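Local coordinates for protein chymotrypsin (Cellulomonas bogoriensis, PDB 2EA3) that probably cleaves peptide bonds as a chymotrypsin-like serine endopeptidase of the S1 family, the chain being the trypsin-type protease domain of a longer precursor, at residues S92-S97 with L141-Q146; L125-V130 with G161-F166; C131-D136 with S155-T160. One frame throughout, in Å; residues are numbered along the deposited sequence.

Contact 1 of 3, residues S92-S97 with L141-Q146; sequences SAVCRS and LLAGNQ. With SO4 (sulfate ion), chain B.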
loop_
_atom_site.group_PDB
_atom_site.type_symbol
_atom_site.label_atom_id
_atom_site.label_comp_id
_atom_site.label_asym_id
_atom_site.label_seq_id
_atom_site.Cartn_x
_atom_site.Cartn_y
_atom_site.Cartn_z
ATOM N N SER A 92 -10.765 13.488 -5.792
ATOM C CA SER A 92 -10.500 13.540 -4.352
ATOM C C SER A 92 -9.039 13.793 -4.025
ATOM O O SER A 92 -8.160 13.258 -4.707
ATOM C CB SER A 92 -10.903 12.238 -3.678
ATOM O OG SER A 92 -12.313 12.109 -3.733
ATOM N N ALA A 93 -8.791 14.568 -2.963
ATOM C CA ALA A 93 -7.435 14.766 -2.470
ATOM C C ALA A 93 -7.039 13.494 -1.727
ATOM O O ALA A 93 -7.766 13.004 -0.851
ATOM C CB ALA A 93 -7.362 15.978 -1.535
ATOM N N VAL A 94 -5.899 12.948 -2.099
ATOM C CA VAL A 94 -5.401 11.737 -1.458
ATOM C C VAL A 94 -3.943 11.951 -1.067
ATOM O O VAL A 94 -3.216 12.751 -1.698
ATOM C CB VAL A 94 -5.517 10.517 -2.381
ATOM C CG1 VAL A 94 -6.980 10.099 -2.533
ATOM C CG2 VAL A 94 -4.854 10.804 -3.755
ATOM N N CYS A 95 -3.526 11.246 -0.026
ATOM C CA CYS A 95 -2.128 11.331 0.418
ATOM C C CYS A 95 -1.601 9.927 0.549
ATOM O O CYS A 95 -2.328 9.016 0.982
ATOM C CB CYS A 95 -2.005 12.013 1.770
ATOM S SG CYS A 95 -2.459 13.743 1.741
ATOM N N ARG A 96 -0.328 9.785 0.201
ATOM C CA ARG A 96 0.365 8.523 0.208
ATOM C C ARG A 96 1.453 8.565 1.289
ATOM O O ARG A 96 2.091 9.588 1.472
ATOM C CB ARG A 96 1.023 8.313 -1.170
ATOM C CG ARG A 96 1.806 6.978 -1.249
ATOM C CD ARG A 96 2.769 6.915 -2.449
ATOM N NE ARG A 96 3.615 8.109 -2.590
ATOM C CZ ARG A 96 4.602 8.446 -1.756
ATOM N NH1 ARG A 96 4.891 7.681 -0.706
ATOM N NH2 ARG A 96 5.305 9.561 -1.971
ATOM N N SER A 97 1.636 7.456 2.002
ATOM C CA SER A 97 2.727 7.314 2.946
ATOM C C SER A 97 3.610 6.169 2.455
ATOM O O SER A 97 3.130 5.079 2.189
ATOM C CB SER A 97 2.157 6.977 4.322
ATOM O OG SER A 97 3.176 6.885 5.298
ATOM N N LEU A 141 -2.500 4.595 0.707
ATOM C CA LEU A 141 -3.128 5.756 0.108
ATOM C C LEU A 141 -4.408 6.032 0.893
ATOM O O LEU A 141 -5.255 5.152 1.028
ATOM C CB LEU A 141 -3.472 5.506 -1.363
ATOM C CG LEU A 141 -4.042 6.745 -2.056
ATOM C CD1 LEU A 141 -2.955 7.807 -2.226
ATOM C CD2 LEU A 141 -4.651 6.329 -3.427
ATOM N N LEU A 142 -4.518 7.251 1.415
ATOM C CA LEU A 142 -5.677 7.654 2.216
ATOM C C LEU A 142 -6.398 8.800 1.530
ATOM O O LEU A 142 -5.755 9.666 0.934
ATOM C CB LEU A 142 -5.210 8.137 3.600
ATOM C CG LEU A 142 -4.638 7.128 4.586
ATOM C CD1 LEU A 142 -3.922 7.891 5.720
ATOM C CD2 LEU A 142 -5.738 6.269 5.128
ATOM N N ALA A 143 -7.723 8.803 1.616
ATOM C CA ALA A 143 -8.487 10.023 1.395
ATOM C C ALA A 143 -9.019 10.370 2.772
ATOM O O ALA A 143 -9.913 9.704 3.272
ATOM C CB ALA A 143 -9.598 9.786 0.428
ATOM N N GLY A 144 -8.419 11.361 3.410
ATOM C CA GLY A 144 -8.737 11.673 4.803
ATOM C C GLY A 144 -8.399 10.476 5.692
ATOM O O GLY A 144 -7.238 10.062 5.770
ATOM N N ASN A 145 -9.394 9.916 6.370
ATOM C CA ASN A 145 -9.142 8.748 7.209
ATOM C C ASN A 145 -9.610 7.438 6.582
ATOM O O ASN A 145 -9.741 6.425 7.280
ATOM C CB ASN A 145 -9.741 8.929 8.616
ATOM C CG ASN A 145 -9.135 10.108 9.364
ATOM O OD1 ASN A 145 -8.056 10.009 9.977
ATOM N ND2 ASN A 145 -9.837 11.241 9.326
ATOM N N GLN A 146 -9.839 7.441 5.271
ATOM C CA GLN A 146 -10.413 6.273 4.596
ATOM C C GLN A 146 -9.362 5.657 3.706
ATOM O O GLN A 146 -8.813 6.341 2.853
ATOM C CB GLN A 146 -11.612 6.685 3.740
ATOM C CG GLN A 146 -12.772 7.282 4.548
ATOM C CD GLN A 146 -13.415 6.290 5.484
ATOM O OE1 GLN A 146 -13.617 6.586 6.660
ATOM N NE2 GLN A 146 -13.752 5.107 4.978
HETATM S S SO4 B . -11.939 16.354 -1.365
HETATM O O1 SO4 B . -12.174 17.011 -0.087
HETATM O O2 SO4 B . -11.645 17.352 -2.388
HETATM O O3 SO4 B . -10.815 15.433 -1.255
HETATM O O4 SO4 B . -13.135 15.611 -1.754
#
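Val94 and Leu141 carry the apolar side of this antiparallel strand pair, their side chains crossing obliquely, with the Leu141 CD1 methyl 3.7 Å from Val94 CB. Leu141 reaches that far because its CG stands anti to the backbone N (chi1 -176°), which carries CD1 toward strand 93-98, 3.5 Å from Cys95 O and 4.1 Å from Arg96 CB. Val94 turns its CG1 to the small Ala143 CB, 4.0 Å away, while CG2 stays near Leu141. The backbones are joined by one hydrogen-bonded pair, in which Cys95 N gives to Leu142 O at 2.9 Å and Leu142 N returns a nearly straight bond (175°) to Cys95 O. Cys95 and Leu142 project from the face opposite to Arg96 and Leu141, and Cys95 SG is tied by a disulfide to Cys105 on the next strand. At the start of strand 93-98, Ala93 N donates to O3 of a sulfate ion, probably from the crystallisation liquor; after Ala143, Gly144, at positive phi, suits a type II' turn ending at Gln146. The pairing of strands 93-98 and 140-143 joins the two ends of the strand order, the closure of a six-stranded barrel of the chymotrypsin fold.

Contact 2 of 3, residues L125-V130 with G161-F166; sequences LIRTTV and GGTTFF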
loop_
_atom_site.group_PDB
_atom_site.type_symbol
_atom_site.label_atom_id
_atom_site.label_comp_id
_atom_site.label_asym_id
_atom_site.label_seq_id
_atom_site.Cartn_x
_atom_site.Cartn_y
_atom_site.Cartn_z
ATOM N N LEU A 125 -6.555 -0.055 -11.746
ATOM C CA LEU A 125 -5.772 0.819 -10.861
ATOM C C LEU A 125 -6.332 2.223 -10.711
ATOM O O LEU A 125 -6.947 2.770 -11.640
ATOM C CB LEU A 125 -4.333 0.926 -11.371
ATOM C CG LEU A 125 -3.561 -0.399 -11.392
ATOM C CD1 LEU A 125 -2.189 -0.187 -11.972
ATOM C CD2 LEU A 125 -3.465 -0.990 -9.978
ATOM N N ILE A 126 -6.099 2.801 -9.539
ATOM C CA ILE A 126 -6.406 4.204 -9.273
ATOM C C ILE A 126 -5.243 5.050 -9.801
ATOM O O ILE A 126 -4.101 4.878 -9.378
ATOM C CB ILE A 126 -6.559 4.478 -7.758
ATOM C CG1 ILE A 126 -7.667 3.608 -7.160
ATOM C CG2 ILE A 126 -6.833 5.963 -7.515
ATOM C CD1 ILE A 126 -7.642 3.560 -5.649
ATOM N N ARG A 127 -5.523 5.948 -10.737
ATOM C CA ARG A 127 -4.495 6.855 -11.251
ATOM C C ARG A 127 -4.490 8.151 -10.443
ATOM O O ARG A 127 -5.553 8.713 -10.170
ATOM C CB ARG A 127 -4.752 7.152 -12.734
ATOM C CG ARG A 127 -3.617 7.898 -13.414
ATOM C CD ARG A 127 -3.939 8.209 -14.877
ATOM N NE ARG A 127 -3.158 9.375 -15.287
ATOM C CZ ARG A 127 -2.152 9.368 -16.163
ATOM N NH1 ARG A 127 -1.794 8.250 -16.787
ATOM N NH2 ARG A 127 -1.512 10.503 -16.432
ATOM N N THR A 128 -3.300 8.624 -10.066
ATOM C CA THR A 128 -3.182 9.883 -9.292
ATOM C C THR A 128 -2.022 10.760 -9.733
ATOM O O THR A 128 -1.132 10.303 -10.452
ATOM C CB THR A 128 -2.942 9.633 -7.788
ATOM O OG1 THR A 128 -1.562 9.267 -7.575
ATOM C CG2 THR A 128 -3.900 8.532 -7.236
ATOM N N THR A 129 -2.000 11.990 -9.215
ATOM C CA THR A 129 -0.888 12.929 -9.442
ATOM C C THR A 129 0.086 12.881 -8.264
ATOM O O THR A 129 0.941 13.763 -8.116
ATOM C CB THR A 129 -1.407 14.376 -9.546
ATOM O OG1 THR A 129 -2.126 14.690 -8.356
ATOM C CG2 THR A 129 -2.335 14.539 -10.733
ATOM N N VAL A 130 -0.071 11.885 -7.383
ATOM C CA VAL A 130 0.839 11.757 -6.245
ATOM C C VAL A 130 2.168 11.226 -6.799
ATOM O O VAL A 130 2.155 10.412 -7.690
ATOM C CB VAL A 130 0.292 10.749 -5.204
ATOM C CG1 VAL A 130 1.261 10.585 -4.030
ATOM C CG2 VAL A 130 -1.113 11.150 -4.709
ATOM N N GLY A 161 7.999 15.660 -9.767
ATOM C CA GLY A 161 6.598 15.267 -9.927
ATOM C C GLY A 161 6.446 13.975 -10.707
ATOM O O GLY A 161 7.363 13.511 -11.381
ATOM N N GLY A 162 5.272 13.371 -10.633
ATOM C CA GLY A 162 5.034 12.155 -11.389
ATOM C C GLY A 162 3.590 11.717 -11.328
ATOM O O GLY A 162 2.727 12.443 -10.818
ATOM N N THR A 163 3.337 10.528 -11.861
ATOM C CA THR A 163 2.009 9.916 -11.853
ATOM C C THR A 163 2.149 8.572 -11.156
ATOM O O THR A 163 3.015 7.796 -11.526
ATOM C CB THR A 163 1.544 9.636 -13.282
ATOM O OG1 THR A 163 1.562 10.853 -14.031
ATOM C CG2 THR A 163 0.135 9.036 -13.289
ATOM N N THR A 164 1.313 8.307 -10.161
ATOM C CA THR A 164 1.399 7.045 -9.407
ATOM C C THR A 164 0.050 6.340 -9.426
ATOM O O THR A 164 -1.000 6.981 -9.269
ATOM C CB THR A 164 1.828 7.275 -7.956
ATOM O OG1 THR A 164 3.079 7.976 -7.942
ATOM C CG2 THR A 164 2.018 5.935 -7.217
ATOM N N PHE A 165 0.100 5.018 -9.596
ATOM C CA PHE A 165 -1.085 4.188 -9.673
ATOM C C PHE A 165 -1.180 3.334 -8.434
ATOM O O PHE A 165 -0.149 2.944 -7.879
ATOM C CB PHE A 165 -0.991 3.274 -10.894
ATOM C CG PHE A 165 -0.978 4.022 -12.209
ATOM C CD1 PHE A 165 0.212 4.552 -12.726
ATOM C CD2 PHE A 165 -2.163 4.206 -12.919
ATOM C CE1 PHE A 165 0.210 5.257 -13.964
ATOM C CE2 PHE A 165 -2.171 4.879 -14.134
ATOM C CZ PHE A 165 -0.977 5.414 -14.652
ATOM N N PHE A 166 -2.412 3.075 -7.991
ATOM C CA PHE A 166 -2.641 2.355 -6.741
ATOM C C PHE A 166 -3.620 1.226 -6.991
ATOM O O PHE A 166 -4.593 1.382 -7.749
ATOM C CB PHE A 166 -3.205 3.305 -5.663
ATOM C CG PHE A 166 -2.269 4.392 -5.279
ATOM C CD1 PHE A 166 -2.149 5.531 -6.076
ATOM C CD2 PHE A 166 -1.449 4.262 -4.163
ATOM C CE1 PHE A 166 -1.256 6.548 -5.737
ATOM C CE2 PHE A 166 -0.541 5.281 -3.833
ATOM C CZ PHE A 166 -0.452 6.418 -4.623
HETATM O O HOH W 1 3.584 14.701 -8.686
#
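Thr128 and Thr164 form the close-packed middle of the contact, where Thr164 O accepts two bonds, from Thr128 N and from Thr128 OG1 (2.9 Å), which arrive from opposite faces of its carbonyl plane. Thr128 OG1 sits between the backbone N and carbonyl carbon (chi1 77°), where it also accepts from Val130 N in an ST turn and lies in the plane of the Phe166 ring, 3.3 Å from CE1 at its edge. Threonine suits this place because the same side chain offers the CG2 methyl to that ring, with CG2 3.6 Å from CE1. Thr164 OG1 then gives a short bond of 2.6 Å to Val130 O, from above the carbonyl plane, holding the chain where the strand has ended. The other face is less enclosed. There the partly exposed Arg127 runs beside Phe165, Arg127 CG 3.4 Å from CE2, with its guanidinium turned 85° to the ring and one face covered by Thr163 CG2, 3.7 Å above the plane. An alanine in place of Arg127 would probably leave CE2 and CZ of the Phe165 ring and the Thr163 methyl without the chain that packs on them. Past the end of strand 125-128 a water links the two chain segments, donating to Thr129 O and accepting from Gly162 N. Strand 102-110 flanks 125-128 on its other side, strand 146-154 borders 161-168, Val115 of strand 113-117 touches both Leu125 and Phe165, and Val94 and Arg96 of strand 93-98 meet Val130.

Contact 3 of 3, residues C131-D136 with S155-T160; sequences CAEPGD and SGNCRT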
loop_
_atom_site.group_PDB
_atom_site.type_symbol
_atom_site.label_atom_id
_atom_site.label_comp_id
_atom_site.label_asym_id
_atom_site.label_seq_id
_atom_site.Cartn_x
_atom_site.Cartn_y
_atom_site.Cartn_z
ATOM N N CYS A 131 3.305 11.678 -6.267
ATOM C CA CYS A 131 4.597 11.157 -6.717
ATOM C C CYS A 131 4.935 9.933 -5.873
ATOM O O CYS A 131 4.410 9.777 -4.781
ATOM C CB CYS A 131 5.685 12.219 -6.530
ATOM S SG CYS A 131 5.980 12.735 -4.794
ATOM N N ALA A 132 5.815 9.079 -6.371
ATOM C CA ALA A 132 6.315 7.975 -5.561
ATOM C C ALA A 132 7.656 7.572 -6.121
ATOM O O ALA A 132 7.978 7.887 -7.272
ATOM C CB ALA A 132 5.361 6.794 -5.601
ATOM N N GLU A 133 8.441 6.903 -5.291
ATOM C CA GLU A 133 9.723 6.394 -5.741
ATOM C C GLU A 133 9.776 4.931 -5.348
ATOM O O GLU A 133 8.913 4.475 -4.620
ATOM C CB GLU A 133 10.872 7.254 -5.178
ATOM C CG GLU A 133 10.901 8.626 -5.900
ATOM C CD GLU A 133 11.905 9.614 -5.352
ATOM O OE1 GLU A 133 12.921 9.168 -4.794
ATOM O OE2 GLU A 133 11.677 10.846 -5.478
ATOM N N PRO A 134 10.727 4.174 -5.912
ATOM C CA PRO A 134 10.853 2.798 -5.462
ATOM C C PRO A 134 11.205 2.767 -3.970
ATOM O O PRO A 134 12.070 3.556 -3.469
ATOM C CB PRO A 134 12.000 2.257 -6.331
ATOM C CG PRO A 134 11.984 3.166 -7.574
ATOM C CD PRO A 134 11.712 4.502 -6.960
ATOM N N GLY A 135 10.540 1.863 -3.277
ATOM C CA GLY A 135 10.576 1.790 -1.834
ATOM C C GLY A 135 9.213 2.167 -1.302
ATOM O O GLY A 135 8.785 1.627 -0.295
ATOM N N ASP A 136 8.537 3.104 -1.980
ATOM C CA ASP A 136 7.183 3.516 -1.572
ATOM C C ASP A 136 6.113 2.483 -1.936
ATOM O O ASP A 136 4.986 2.549 -1.429
ATOM C CB ASP A 136 6.800 4.843 -2.235
ATOM C CG ASP A 136 7.645 6.016 -1.751
ATOM O OD1 ASP A 136 7.793 6.968 -2.549
ATOM O OD2 ASP A 136 8.118 6.005 -0.586
ATOM N N SER A 155 5.366 6.709 -12.875
ATOM C CA SER A 155 6.461 7.392 -13.535
ATOM C C SER A 155 6.847 8.640 -12.743
ATOM O O SER A 155 6.047 9.179 -11.954
ATOM C CB SER A 155 6.011 7.807 -14.927
ATOM O OG SER A 155 4.859 8.641 -14.829
ATOM N N GLY A 156 8.068 9.114 -12.964
ATOM C CA GLY A 156 8.506 10.368 -12.356
ATOM C C GLY A 156 9.032 10.128 -10.960
ATOM O O GLY A 156 9.361 9.008 -10.605
ATOM N N ASN A 157 9.120 11.182 -10.163
ATOM C CA ASN A 157 9.676 11.080 -8.822
ATOM C C ASN A 157 9.163 12.247 -8.021
ATOM O O ASN A 157 8.371 13.034 -8.543
ATOM C CB ASN A 157 11.210 11.055 -8.867
ATOM C CG ASN A 157 11.791 12.279 -9.537
ATOM O OD1 ASN A 157 11.496 13.418 -9.166
ATOM N ND2 ASN A 157 12.649 12.050 -10.517
ATOM N N CYS A 158 9.610 12.377 -6.776
ATOM C CA CYS A 158 9.064 13.394 -5.901
ATOM C C CYS A 158 9.830 14.713 -5.996
ATOM O O CYS A 158 9.461 15.691 -5.355
ATOM C CB CYS A 158 8.955 12.893 -4.454
ATOM S SG CYS A 158 7.618 11.684 -4.234
ATOM N N ARG A 159 10.877 14.740 -6.810
ATOM C CA ARG A 159 11.650 15.961 -6.995
ATOM C C ARG A 159 11.010 16.797 -8.100
ATOM O O ARG A 159 10.864 18.010 -7.959
ATOM C CB ARG A 159 13.116 15.645 -7.313
ATOM C CG ARG A 159 13.893 15.023 -6.137
ATOM C CD ARG A 159 15.260 14.456 -6.565
ATOM N NE ARG A 159 15.119 13.291 -7.440
ATOM C CZ ARG A 159 14.807 12.059 -7.029
ATOM N NH1 ARG A 159 14.611 11.802 -5.740
ATOM N NH2 ARG A 159 14.690 11.078 -7.917
ATOM N N THR A 160 10.602 16.146 -9.181
ATOM C CA THR A 160 10.048 16.867 -10.318
ATOM C C THR A 160 8.558 16.583 -10.543
ATOM O O THR A 160 7.939 17.195 -11.406
ATOM C CB THR A 160 10.858 16.608 -11.609
ATOM O OG1 THR A 160 10.859 15.209 -11.901
ATOM C CG2 THR A 160 12.312 17.107 -11.463
HETATM O O HOH W 2 6.192 9.515 -9.226
#
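Asn157 OD1 takes hydrogen bonds from two backbone amides, Arg159 N at 2.8 Å and Thr160 N at 2.9 Å, the first making an Asx turn and the two together an Asx motif, in the loop between strands 146-154 and 161-168. Asparagine suits the place because its short side chain, with CG between the backbone N and carbonyl carbon (chi1 58°), curls the oxygen back over the amides that follow. The turn presents Cys158 N to Glu133, whose OE2 accepts it at 2.9 Å on the lone pair facing away from OE1. The same carboxylate forms a salt bridge with Arg159, OE2 lying 3.1 Å from NH1, although the guanidinium is tilted 68° to it and the bond from NH1 to OE1 is weak. Glutamate has the length for both tasks, its chain extended beyond CG and passing Asn157 CB. A water bridges Ala132 N to Ser155 O. The backbone N of Glu133 donates to Asp136 OD1, which also accepts from Thr101 OG1. The loops are joined covalently as well, Cys131 SG and Cys158 SG lying 2.0 Å apart with a torsion of 98° about the S-S bond.

The three contacts belong to one barrel, whose closing seam is contact 1 and another strand pairing contact 2, their centres about 12 Å apart; contact 3 joins loops at the end of that barrel, its centre about 10 Å from that of contact 2. Contacts 1 and 2 meet inside, Leu141 CD2 lying 3.6 Å from Phe166 CG. Arg96 links contacts 1 and 3, with its NE 2.9 Å from Cys131 O, a probable hydrogen bond, and Thr163 O lies 2.9 Å from Ser155 N between contacts 2 and 3. Ser137, which directly follows residues 131-136, probably forms a catalytic triad with His32 and Asp56, so contact 3 borders the likely active site.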